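Local coordinates for CRISPR pre-crRNA endoribonuclease Cas5d (Mannheimia succiniciproducens, PDB 3KG4), which processes CRISPR precursor RNA as a metal-independent endoribonuclease of the Cas5 family, in a bacterial defence against viruses and other mobile genetic elements, at residues I51-P63 with A208-F220. Residues are numbered along the deposited sequence; the frame is centred on the assembly and turned at random.
Sequences INWVIDKIYVLKP and AELKNGVIDVPPF
The carbonyl oxygen of Asp56 is gripped twice: Val217 N donates to Asp56 O at 3.0 Å, nearly straight at hydrogen but from well above the carbonyl plane, and a water that also donates to Val217 O supplies the second bond. Here strand 51-60 carries a classic beta bulge, Asp56 and Lys57 both facing Glu119. Beyond it the antiparallel pairing is regular: Ile58 and Ile215 exchange two backbone bonds, Ile58 N to Ile215 O at 2.9 Å in the carbonyl plane, and Val60 N reaches Gly213 O at 3.0 Å, Gly213 being third in the hairpin's type I' turn. On one face Val214 CG1 sits over the centre of the Tyr59 ring while CG2 presses close to CD1 and CE1; the Tyr59 hydroxyl bonds Glu119. With CG anti to the carbonyl carbon (chi1 -64°), the extended Lys57 chain runs alongside Asp216, CE 3.3 Å from OD1. On the opposite face Val60 CG2 meets Leu210 CD1 (3.7 Å), and Ile58 CD1 crosses Val217 CG2. Backbone bonds and an apolar face thus continue one sheet into the hairpin; Lys57 NZ, 4.6 Å from Asp216 OD1 and in a long, weak pair with Glu119, probably attracts Asp216 diffusely.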
ATOM      1  N   ILE A  51       3.480  -4.372 -17.078  1.00 39.31           N
ATOM      2  CA  ILE A  51       3.856  -4.764 -15.694  1.00 38.75           C
ATOM      3  C   ILE A  51       2.689  -4.805 -14.702  1.00 38.14           C
ATOM      4  O   ILE A  51       1.651  -4.191 -14.915  1.00 37.82           O
ATOM      5  CB  ILE A  51       4.927  -3.829 -15.091  1.00 38.67           C
ATOM      6  CG1 ILE A  51       4.390  -2.407 -14.967  1.00 39.83           C
ATOM      7  CG2 ILE A  51       6.250  -3.920 -15.927  1.00 39.76           C
ATOM      8  CD1 ILE A  51       5.011  -1.574 -13.865  1.00 41.16           C
ATOM      9  N   ASN A  52       2.902  -5.551 -13.614  1.00 37.68           N
ATOM     10  CA  ASN A  52       2.041  -5.530 -12.434  1.00 36.80           C
ATOM     11  C   ASN A  52       2.947  -5.341 -11.234  1.00 35.45           C
ATOM     12  O   ASN A  52       4.048  -5.916 -11.181  1.00 35.47           O
ATOM     13  CB  ASN A  52       1.211  -6.831 -12.287  1.00 36.82           C
ATOM     14  CG  ASN A  52      -0.050  -6.842 -13.183  1.00 41.25           C
ATOM     15  OD1 ASN A  52      -0.401  -7.881 -13.769  1.00 47.21           O
ATOM     16  ND2 ASN A  52      -0.722  -5.683 -13.303  1.00 43.56           N
ATOM     17  N   TRP A  53       2.521  -4.469 -10.327  1.00 33.34           N
ATOM     18  CA  TRP A  53       3.213  -4.264  -9.066  1.00 31.88           C
ATOM     19  C   TRP A  53       2.811  -5.347  -8.083  1.00 30.99           C
ATOM     20  O   TRP A  53       1.603  -5.598  -7.869  1.00 31.82           O
ATOM     21  CB  TRP A  53       2.879  -2.920  -8.480  1.00 31.71           C
ATOM     22  CG  TRP A  53       3.429  -1.800  -9.213  1.00 32.90           C
ATOM     23  CD1 TRP A  53       2.740  -0.844  -9.881  1.00 34.50           C
ATOM     24  CD2 TRP A  53       4.815  -1.472  -9.343  1.00 33.78           C
ATOM     25  NE1 TRP A  53       3.621   0.084 -10.415  1.00 34.68           N
ATOM     26  CE2 TRP A  53       4.899  -0.304 -10.123  1.00 35.21           C
ATOM     27  CE3 TRP A  53       5.997  -2.063  -8.882  1.00 36.48           C
ATOM     28  CZ2 TRP A  53       6.120   0.282 -10.461  1.00 36.81           C
ATOM     29  CZ3 TRP A  53       7.208  -1.500  -9.234  1.00 36.46           C
ATOM     30  CH2 TRP A  53       7.263  -0.326  -9.989  1.00 36.83           C
ATOM     31  N   VAL A  54       3.798  -5.988  -7.478  1.00 28.67           N
ATOM     32  CA  VAL A  54       3.513  -7.023  -6.474  1.00 28.13           C
ATOM     33  C   VAL A  54       3.967  -6.525  -5.096  1.00 27.23           C
ATOM     34  O   VAL A  54       5.143  -6.212  -4.927  1.00 26.94           O
ATOM     35  CB  VAL A  54       4.201  -8.340  -6.875  1.00 28.71           C
ATOM     36  CG1 VAL A  54       4.046  -9.428  -5.765  1.00 28.48           C
ATOM     37  CG2 VAL A  54       3.649  -8.816  -8.217  1.00 28.51           C
ATOM     38  N   ILE A  55       3.049  -6.473  -4.110  1.00 25.33           N
ATOM     39  CA  ILE A  55       3.391  -5.958  -2.789  1.00 24.28           C
ATOM     40  C   ILE A  55       4.082  -7.083  -2.013  1.00 24.83           C
ATOM     41  O   ILE A  55       3.566  -8.217  -1.943  1.00 25.87           O
ATOM     42  CB  ILE A  55       2.166  -5.450  -2.017  1.00 24.00           C
ATOM     43  CG1 ILE A  55       1.363  -4.439  -2.850  1.00 24.46           C
ATOM     44  CG2 ILE A  55       2.566  -4.726  -0.725  1.00 22.50           C
ATOM     45  CD1 ILE A  55       2.181  -3.283  -3.379  1.00 22.83           C
ATOM     46  N   ASP A  56       5.225  -6.761  -1.426  1.00 25.72           N
ATOM     47  CA  ASP A  56       6.001  -7.734  -0.635  1.00 26.37           C
ATOM     48  C   ASP A  56       5.890  -7.484   0.866  1.00 25.22           C
ATOM     49  O   ASP A  56       5.741  -8.431   1.667  1.00 26.53           O
ATOM     50  CB  ASP A  56       7.460  -7.711  -1.070  1.00 27.00           C
ATOM     51  CG  ASP A  56       7.629  -8.078  -2.514  1.00 30.15           C
ATOM     52  OD1 ASP A  56       7.144  -9.153  -2.902  1.00 32.69           O
ATOM     53  OD2 ASP A  56       8.223  -7.265  -3.273  1.00 35.37           O
ATOM     54  N   LYS A  57       6.037  -6.250   1.274  1.00 25.59           N
ATOM     55  CA  LYS A  57       5.971  -5.930   2.698  1.00 25.76           C
ATOM     56  C   LYS A  57       5.222  -4.620   2.897  1.00 24.66           C
ATOM     57  O   LYS A  57       5.326  -3.714   2.091  1.00 25.38           O
ATOM     58  CB  LYS A  57       7.385  -5.821   3.298  1.00 26.18           C
ATOM     59  CG  LYS A  57       8.212  -7.130   3.275  1.00 28.51           C
ATOM     60  CD  LYS A  57       9.589  -6.892   3.854  1.00 32.70           C
ATOM     61  CE  LYS A  57      10.423  -8.196   4.045  1.00 34.31           C
ATOM     62  NZ  LYS A  57      11.768  -7.709   4.539  1.00 36.28           N
ATOM     63  N   ILE A  58       4.507  -4.506   3.999  1.00 23.04           N
ATOM     64  CA  ILE A  58       3.940  -3.244   4.427  1.00 23.11           C
ATOM     65  C   ILE A  58       4.462  -2.967   5.826  1.00 23.02           C
ATOM     66  O   ILE A  58       4.153  -3.711   6.756  1.00 24.01           O
ATOM     67  CB  ILE A  58       2.358  -3.311   4.470  1.00 22.46           C
ATOM     68  CG1 ILE A  58       1.798  -3.568   3.058  1.00 23.73           C
ATOM     69  CG2 ILE A  58       1.813  -2.071   5.111  1.00 22.88           C
ATOM     70  CD1 ILE A  58       0.346  -4.142   3.050  1.00 26.53           C
ATOM     71  N   TYR A  59       5.234  -1.899   5.969  1.00 23.60           N
ATOM     72  CA  TYR A  59       5.694  -1.424   7.262  1.00 24.79           C
ATOM     73  C   TYR A  59       4.706  -0.435   7.829  1.00 23.81           C
ATOM     74  O   TYR A  59       4.400   0.569   7.187  1.00 24.23           O
ATOM     75  CB  TYR A  59       7.028  -0.714   7.130  1.00 24.50           C
ATOM     76  CG  TYR A  59       8.151  -1.545   6.598  1.00 27.97           C
ATOM     77  CD1 TYR A  59       9.117  -2.091   7.447  1.00 30.72           C
ATOM     78  CD2 TYR A  59       8.257  -1.802   5.236  1.00 28.96           C
ATOM     79  CE1 TYR A  59      10.191  -2.838   6.910  1.00 32.11           C
ATOM     80  CE2 TYR A  59       9.280  -2.555   4.716  1.00 30.85           C
ATOM     81  CZ  TYR A  59      10.264  -3.046   5.542  1.00 31.08           C
ATOM     82  OH  TYR A  59      11.284  -3.771   4.945  1.00 34.47           O
ATOM     83  N   VAL A  60       4.241  -0.689   9.044  1.00 23.06           N
ATOM     84  CA  VAL A  60       3.262   0.150   9.708  1.00 23.95           C
ATOM     85  C   VAL A  60       3.965   0.977  10.755  1.00 25.82           C
ATOM     86  O   VAL A  60       4.468   0.425  11.741  1.00 26.01           O
ATOM     87  CB  VAL A  60       2.172  -0.670  10.421  1.00 22.79           C
ATOM     88  CG1 VAL A  60       1.193   0.259  11.093  1.00 24.33           C
ATOM     89  CG2 VAL A  60       1.473  -1.548   9.442  1.00 23.96           C
ATOM     90  N   LEU A  61       3.946   2.298  10.566  1.00 26.17           N
ATOM     91  CA  LEU A  61       4.824   3.226  11.302  1.00 28.18           C
ATOM     92  C   LEU A  61       4.162   3.924  12.477  1.00 29.19           C
ATOM     93  O   LEU A  61       4.842   4.345  13.412  1.00 29.92           O
ATOM     94  CB  LEU A  61       5.372   4.293  10.338  1.00 27.82           C
ATOM     95  CG  LEU A  61       6.123   3.750   9.131  1.00 28.78           C
ATOM     96  CD1 LEU A  61       6.638   4.896   8.265  1.00 30.10           C
ATOM     97  CD2 LEU A  61       7.262   2.857   9.618  1.00 31.46           C
ATOM     98  N   LYS A  62       2.840   4.067  12.444  1.00 28.76           N
ATOM     99  CA  LYS A  62       2.169   4.866  13.424  1.00 29.78           C
ATOM    100  C   LYS A  62       1.059   4.076  14.125  1.00 29.67           C
ATOM    101  O   LYS A  62       0.500   3.163  13.547  1.00 28.73           O
ATOM    102  CB  LYS A  62       1.618   6.125  12.768  1.00 29.96           C
ATOM    103  CG  LYS A  62       2.691   7.170  12.469  1.00 34.26           C
ATOM    104  CD  LYS A  62       2.067   8.432  11.937  1.00 39.10           C
ATOM    105  CE  LYS A  62       2.816   9.681  12.364  1.00 41.15           C
ATOM    106  NZ  LYS A  62       2.331  10.891  11.613  1.00 42.18           N
ATOM    107  N   PRO A  63       0.787   4.403  15.395  1.00 30.70           N
ATOM    108  CA  PRO A  63      -0.225   3.678  16.145  1.00 31.53           C
ATOM    109  C   PRO A  63      -1.574   3.694  15.425  1.00 30.29           C
ATOM    110  O   PRO A  63      -1.927   4.670  14.796  1.00 30.15           O
ATOM    111  CB  PRO A  63      -0.307   4.443  17.480  1.00 31.50           C
ATOM    112  CG  PRO A  63       0.909   5.298  17.512  1.00 33.26           C
ATOM    113  CD  PRO A  63       1.246   5.601  16.111  1.00 31.32           C
ATOM    114  N   ALA A 208      -3.313 -11.466   7.666  1.00 21.93           N
ATOM    115  CA  ALA A 208      -2.415 -10.357   7.856  1.00 22.46           C
ATOM    116  C   ALA A 208      -1.834 -10.396   9.259  1.00 23.24           C
ATOM    117  O   ALA A 208      -2.579 -10.343  10.216  1.00 22.65           O
ATOM    118  CB  ALA A 208      -3.156  -9.048   7.661  1.00 21.51           C
ATOM    119  N   GLU A 209      -0.505 -10.447   9.364  1.00 24.84           N
ATOM    120  CA  GLU A 209       0.141 -10.456  10.683  1.00 25.55           C
ATOM    121  C   GLU A 209       1.258  -9.438  10.716  1.00 24.50           C
ATOM    122  O   GLU A 209       2.143  -9.439   9.852  1.00 24.55           O
ATOM    123  CB  GLU A 209       0.680 -11.819  11.031  1.00 27.28           C
ATOM    124  CG  GLU A 209       1.463 -11.733  12.357  1.00 33.76           C
ATOM    125  CD  GLU A 209       1.878 -13.070  12.915  1.00 41.91           C
ATOM    126  OE1 GLU A 209       1.759 -14.089  12.193  1.00 44.84           O
ATOM    127  OE2 GLU A 209       2.338 -13.072  14.089  1.00 48.15           O
ATOM    128  N   LEU A 210       1.168  -8.561  11.695  1.00 23.79           N
ATOM    129  CA  LEU A 210       2.184  -7.560  11.960  1.00 25.40           C
ATOM    130  C   LEU A 210       3.262  -8.233  12.821  1.00 26.71           C
ATOM    131  O   LEU A 210       2.978  -8.684  13.925  1.00 26.55           O
ATOM    132  CB  LEU A 210       1.510  -6.428  12.711  1.00 25.83           C
ATOM    133  CG  LEU A 210       1.991  -5.011  12.731  1.00 28.45           C
ATOM    134  CD1 LEU A 210       2.613  -4.494  11.388  1.00 30.83           C
ATOM    135  CD2 LEU A 210       0.788  -4.193  13.145  1.00 31.89           C
ATOM    136  N   LYS A 211       4.462  -8.354  12.304  1.00 28.24           N
ATOM    137  CA  LYS A 211       5.572  -8.944  13.081  1.00 30.15           C
ATOM    138  C   LYS A 211       6.690  -7.931  13.089  1.00 30.07           C
ATOM    139  O   LYS A 211       7.221  -7.571  12.046  1.00 29.03           O
ATOM    140  CB  LYS A 211       6.065 -10.244  12.479  1.00 30.85           C
ATOM    141  CG  LYS A 211       5.047 -11.330  12.408  1.00 33.91           C
ATOM    142  CD  LYS A 211       5.598 -12.592  11.697  1.00 40.06           C
ATOM    143  CE  LYS A 211       6.461 -13.468  12.635  1.00 44.02           C
ATOM    144  NZ  LYS A 211       6.919 -14.794  12.009  1.00 48.27           N
ATOM    145  N   ASN A 212       7.007  -7.441  14.276  1.00 30.75           N
ATOM    146  CA  ASN A 212       7.956  -6.359  14.428  1.00 31.36           C
ATOM    147  C   ASN A 212       7.714  -5.220  13.440  1.00 30.06           C
ATOM    148  O   ASN A 212       8.618  -4.764  12.755  1.00 31.47           O
ATOM    149  CB  ASN A 212       9.364  -6.914  14.323  1.00 32.13           C
ATOM    150  CG  ASN A 212       9.663  -7.868  15.462  1.00 36.10           C
ATOM    151  OD1 ASN A 212       9.381  -7.554  16.611  1.00 40.23           O
ATOM    152  ND2 ASN A 212      10.145  -9.040  15.144  1.00 39.22           N
ATOM    153  N   GLY A 213       6.485  -4.756  13.437  1.00 28.46           N
ATOM    154  CA  GLY A 213       6.062  -3.611  12.667  1.00 28.47           C
ATOM    155  C   GLY A 213       5.877  -3.856  11.190  1.00 26.54           C
ATOM    156  O   GLY A 213       5.609  -2.899  10.454  1.00 26.43           O
ATOM    157  N   VAL A 214       6.040  -5.095  10.735  1.00 26.71           N
ATOM    158  CA  VAL A 214       5.997  -5.417   9.315  1.00 26.57           C
ATOM    159  C   VAL A 214       5.008  -6.542   8.992  1.00 26.64           C
ATOM    160  O   VAL A 214       4.933  -7.562   9.702  1.00 25.60           O
ATOM    161  CB  VAL A 214       7.394  -5.855   8.746  1.00 28.54           C
ATOM    162  CG1 VAL A 214       7.344  -6.085   7.212  1.00 28.95           C
ATOM    163  CG2 VAL A 214       8.466  -4.862   9.084  1.00 30.17           C
ATOM    164  N   ILE A 215       4.267  -6.342   7.905  1.00 25.32           N
ATOM    165  CA  ILE A 215       3.365  -7.324   7.364  1.00 25.60           C
ATOM    166  C   ILE A 215       3.964  -7.877   6.102  1.00 26.97           C
ATOM    167  O   ILE A 215       4.171  -7.140   5.107  1.00 25.42           O
ATOM    168  CB  ILE A 215       1.991  -6.733   7.027  1.00 25.59           C
ATOM    169  CG1 ILE A 215       1.414  -6.046   8.232  1.00 24.78           C
ATOM    170  CG2 ILE A 215       1.021  -7.853   6.485  1.00 23.66           C
ATOM    171  CD1 ILE A 215       0.215  -5.114   7.948  1.00 25.30           C
ATOM    172  N   ASP A 216       4.263  -9.183   6.126  1.00 27.37           N
ATOM    173  CA  ASP A 216       4.702  -9.840   4.921  1.00 29.55           C
ATOM    174  C   ASP A 216       3.475 -10.287   4.122  1.00 28.88           C
ATOM    175  O   ASP A 216       2.516 -10.865   4.658  1.00 28.50           O
ATOM    176  CB  ASP A 216       5.763 -10.946   5.202  1.00 31.88           C
ATOM    177  CG  ASP A 216       7.237 -10.335   5.409  1.00 36.91           C
ATOM    178  OD1 ASP A 216       8.166 -10.568   4.597  1.00 43.29           O
ATOM    179  OD2 ASP A 216       7.465  -9.572   6.378  1.00 44.23           O
ATOM    180  N   VAL A 217       3.464  -9.932   2.837  1.00 27.72           N
ATOM    181  CA  VAL A 217       2.327 -10.194   1.988  1.00 26.80           C
ATOM    182  C   VAL A 217       2.642 -11.393   1.105  1.00 28.04           C
ATOM    183  O   VAL A 217       3.617 -11.364   0.318  1.00 26.11           O
ATOM    184  CB  VAL A 217       1.999  -8.950   1.099  1.00 27.19           C
ATOM    185  CG1 VAL A 217       0.817  -9.265   0.171  1.00 24.04           C
ATOM    186  CG2 VAL A 217       1.711  -7.761   1.980  1.00 26.15           C
ATOM    187  N   PRO A 218       1.845 -12.470   1.234  1.00 28.67           N
ATOM    188  CA  PRO A 218       2.189 -13.657   0.484  1.00 30.06           C
ATOM    189  C   PRO A 218       1.834 -13.477  -0.996  1.00 31.83           C
ATOM    190  O   PRO A 218       0.995 -12.598  -1.319  1.00 30.43           O
ATOM    191  CB  PRO A 218       1.323 -14.733   1.134  1.00 29.88           C
ATOM    192  CG  PRO A 218       0.084 -14.011   1.540  1.00 30.18           C
ATOM    193  CD  PRO A 218       0.606 -12.661   2.031  1.00 29.16           C
ATOM    194  N   PRO A 219       2.455 -14.282  -1.884  1.00 33.72           N
ATOM    195  CA  PRO A 219       2.070 -14.327  -3.307  1.00 35.26           C
ATOM    196  C   PRO A 219       0.565 -14.414  -3.488  1.00 36.40           C
ATOM    197  O   PRO A 219      -0.082 -15.203  -2.810  1.00 36.69           O
ATOM    198  CB  PRO A 219       2.749 -15.605  -3.828  1.00 35.63           C
ATOM    199  CG  PRO A 219       3.934 -15.778  -2.975  1.00 35.64           C
ATOM    200  CD  PRO A 219       3.580 -15.183  -1.597  1.00 34.47           C
ATOM    201  N   PHE A 220       0.019 -13.590  -4.379  1.00 37.49           N
ATOM    202  CA  PHE A 220      -1.425 -13.525  -4.624  1.00 38.60           C
ATOM    203  C   PHE A 220      -2.011 -14.824  -5.156  1.00 39.62           C
ATOM    204  O   PHE A 220      -3.104 -15.222  -4.753  1.00 40.29           O
ATOM    205  CB  PHE A 220      -1.759 -12.433  -5.653  1.00 38.63           C
ATOM    206  CG  PHE A 220      -3.226 -12.253  -5.851  1.00 37.84           C
ATOM    207  CD1 PHE A 220      -3.960 -11.513  -4.944  1.00 34.46           C
ATOM    208  CD2 PHE A 220      -3.892 -12.863  -6.926  1.00 38.90           C
ATOM    209  CE1 PHE A 220      -5.324 -11.360  -5.085  1.00 35.91           C
ATOM    210  CE2 PHE A 220      -5.268 -12.694  -7.091  1.00 36.31           C
ATOM    211  CZ  PHE A 220      -5.985 -11.959  -6.164  1.00 38.31           C
TER
HETATM  212  O   HOH W   1       3.739 -10.750  -2.201  1.00 34.03           O
HETATM  213  O   HOH W   2       1.385 -10.337  -3.486  1.00 35.84           O
HETATM  214  O   HOH W   3       6.474 -11.267   1.466  1.00 42.83           O